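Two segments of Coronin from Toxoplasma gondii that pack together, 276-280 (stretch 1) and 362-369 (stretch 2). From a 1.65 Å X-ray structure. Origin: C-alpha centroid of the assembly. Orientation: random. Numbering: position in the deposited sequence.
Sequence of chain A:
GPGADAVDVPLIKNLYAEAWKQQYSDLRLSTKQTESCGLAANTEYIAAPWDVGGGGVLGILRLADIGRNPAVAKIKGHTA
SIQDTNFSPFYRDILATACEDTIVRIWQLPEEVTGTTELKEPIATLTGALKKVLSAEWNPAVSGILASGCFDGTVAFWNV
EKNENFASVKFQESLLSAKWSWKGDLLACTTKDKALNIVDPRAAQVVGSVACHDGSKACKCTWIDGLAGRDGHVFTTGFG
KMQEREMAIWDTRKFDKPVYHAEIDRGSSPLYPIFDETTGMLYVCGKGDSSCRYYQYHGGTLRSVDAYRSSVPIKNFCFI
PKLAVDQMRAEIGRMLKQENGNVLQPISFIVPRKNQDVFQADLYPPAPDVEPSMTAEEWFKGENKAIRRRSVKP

Stretch 1 276-280: DETTG
Stretch 2 362-369: DLYPPAPD

Two short segments can pack without a single hydrogen bond between them when one is braced internally and the other is stiffened by proline, and coronin from Toxoplasma gondii offers a compact example. Residues 276-280 form a tight turn; residues 362-369 leave a 3-10 segment, become a proline-rich run and end in a short strand at 367-368. Their contact buries 242 Å², counting both sides, and rests on van der Waals packing.

The turn is built around Asp276 (-89/99; chi1 t, 173°; chi2 -5°). Asp276 OD1 accepts a hydrogen bond from Thr278 N at 2.9 Å and a weak one from Thr279 N at 3.2 Å, while Thr279 OG1 (chi1 p) donates to Asp276 OD2 at 2.7 Å. Gly280 N closes the turn on Asp276 O at 2.8 Å. Between them, Glu277 (phi/psi -67/-17), Thr278 (-87/-35) and Thr279 (-111/-19) curl the chain, and Gly280 adopts 90/4, where a CB would jam against the preceding carbonyl oxygen.

Asp362 (-69/-11; chi1 p) lies out of reach, and Leu363 (-91/-6; chi1 m, chi2 t) contributes its backbone: Leu363 O lies 4.1 Å from Thr279 CG2, with its own side chain farther off. Tyr364 (-128/82; chi1 m, -60°; chi2 -77°) turns its CA-to-CB bond away and takes no part.

Pro365 (-67/169; C-gamma exo) points toward the turn, offering compact aliphatic carbons and no N-H. Pro365 CG lies 3.7 Å from Thr278 O, and Pro365 CB 3.9 Å from Thr278 CG2. Thr278 O is left buried without a polar partner. Pro366 (-54/122), also C-gamma exo, is set sideways and offers its carbonyl, with Pro366 O 3.7 Å from Thr278 CG2.

Ala367 (-94/154) marks the register, Ala367 CA lying 6.2 Å from Thr278 CA and 4.3 Å from Thr278 CG2; its small methyl side chain is directed sideways.

Pro368 (-53/127; C-gamma exo) buries the most area on its stretch. Pro368 CD sits 3.4 Å from Thr278 OG1 and 3.5 Å from Glu277 OE2, two oxygens already joined by a 2.8 Å hydrogen bond from OG1 to OE2. Glu277 has chi1 p, chi2 p and chi3 49°; its end comes nearer although CA-to-CB runs sideways. Thr278, chi1 m at -43° and pointing toward stretch 2, is the hub, threonine supplying both a methyl to pack and a hydroxyl to bond: CG2 lies against Pro365 and the Pro366 carbonyl, OG1 comes closest to Pro368, and Ala367 CA is about equally far from both. Asp369 (-89/168; chi1 t) then leaves the contact.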

# COMPACT_ATOMS: atom_id res chain seq x y z
N ASP A 276 -8.71 -0.39 3.76
CA ASP A 276 -8.68 -0.71 5.18
C ASP A 276 -9.49 -1.99 5.34
O ASP A 276 -10.72 -1.95 5.38
CB ASP A 276 -9.24 0.45 6.01
CG ASP A 276 -9.40 0.12 7.50
OD1 ASP A 276 -9.17 -1.04 7.91
OD2 ASP A 276 -9.79 1.04 8.27
N GLU A 277 -8.80 -3.12 5.41
CA GLU A 277 -9.46 -4.42 5.41
C GLU A 277 -10.29 -4.64 6.67
O GLU A 277 -11.14 -5.54 6.71
CB GLU A 277 -8.42 -5.54 5.27
CG GLU A 277 -7.60 -5.79 6.54
CD GLU A 277 -8.26 -6.77 7.49
OE1 GLU A 277 -8.67 -7.86 7.03
OE2 GLU A 277 -8.37 -6.46 8.70
N THR A 278 -10.03 -3.84 7.69
CA THR A 278 -10.63 -4.03 9.00
C THR A 278 -11.99 -3.34 9.13
O THR A 278 -12.89 -3.86 9.78
CB THR A 278 -9.69 -3.53 10.12
OG1 THR A 278 -8.35 -3.94 9.84
CG2 THR A 278 -10.13 -4.08 11.47
N THR A 279 -12.14 -2.17 8.49
CA THR A 279 -13.41 -1.43 8.52
C THR A 279 -14.12 -1.41 7.17
O THR A 279 -15.32 -1.14 7.11
CB THR A 279 -13.21 0.04 8.95
OG1 THR A 279 -12.44 0.73 7.95
CG2 THR A 279 -12.52 0.14 10.30
N GLY A 280 -13.39 -1.68 6.10
CA GLY A 280 -13.94 -1.60 4.76
C GLY A 280 -13.80 -0.23 4.10
O GLY A 280 -14.29 -0.03 2.99
N ASP A 362 -16.68 0.11 19.27
CA ASP A 362 -17.34 -0.48 18.12
C ASP A 362 -16.62 -0.16 16.81
O ASP A 362 -16.93 -0.75 15.78
CB ASP A 362 -18.79 0.01 18.03
CG ASP A 362 -18.89 1.50 17.76
OD1 ASP A 362 -18.21 2.28 18.46
OD2 ASP A 362 -19.64 1.89 16.84
N LEU A 363 -15.66 0.76 16.85
CA LEU A 363 -14.96 1.16 15.63
C LEU A 363 -13.70 0.34 15.36
O LEU A 363 -13.08 0.49 14.31
CB LEU A 363 -14.59 2.64 15.70
CG LEU A 363 -15.75 3.64 15.69
CD1 LEU A 363 -15.20 5.03 15.86
CD2 LEU A 363 -16.58 3.53 14.41
N TYR A 364 -13.33 -0.53 16.29
CA TYR A 364 -12.05 -1.23 16.22
C TYR A 364 -12.19 -2.75 16.35
O TYR A 364 -11.99 -3.31 17.43
CB TYR A 364 -11.11 -0.69 17.29
CG TYR A 364 -10.86 0.78 17.09
CD1 TYR A 364 -9.98 1.22 16.11
CD2 TYR A 364 -11.51 1.72 17.85
CE1 TYR A 364 -9.76 2.57 15.91
CE2 TYR A 364 -11.30 3.07 17.66
CZ TYR A 364 -10.42 3.49 16.69
OH TYR A 364 -10.21 4.83 16.50
N PRO A 365 -12.52 -3.42 15.23
CA PRO A 365 -12.45 -4.88 15.20
C PRO A 365 -11.00 -5.34 15.32
O PRO A 365 -10.09 -4.52 15.19
CB PRO A 365 -13.03 -5.25 13.84
CG PRO A 365 -13.74 -4.01 13.35
CD PRO A 365 -13.02 -2.86 13.96
N PRO A 366 -10.79 -6.65 15.54
CA PRO A 366 -9.43 -7.19 15.61
C PRO A 366 -8.62 -6.82 14.37
O PRO A 366 -9.02 -7.12 13.25
CB PRO A 366 -9.66 -8.70 15.71
CG PRO A 366 -11.04 -8.83 16.30
CD PRO A 366 -11.81 -7.69 15.73
N ALA A 367 -7.49 -6.16 14.59
CA ALA A 367 -6.69 -5.60 13.51
C ALA A 367 -5.59 -6.58 13.11
O ALA A 367 -5.17 -7.39 13.92
CB ALA A 367 -6.08 -4.29 13.94
N PRO A 368 -5.13 -6.50 11.85
CA PRO A 368 -4.00 -7.35 11.47
C PRO A 368 -2.83 -7.17 12.43
O PRO A 368 -2.41 -6.04 12.67
CB PRO A 368 -3.64 -6.86 10.06
CG PRO A 368 -4.90 -6.27 9.53
CD PRO A 368 -5.60 -5.66 10.73
N ASP A 369 -2.33 -8.28 12.97
CA ASP A 369 -1.22 -8.23 13.92
C ASP A 369 0.13 -8.30 13.23
O ASP A 369 0.22 -8.62 12.04
CB ASP A 369 -1.34 -9.38 14.92
CG ASP A 369 -0.66 -9.07 16.25
OD1 ASP A 369 -0.05 -7.98 16.40
OD2 ASP A 369 -0.73 -9.93 17.16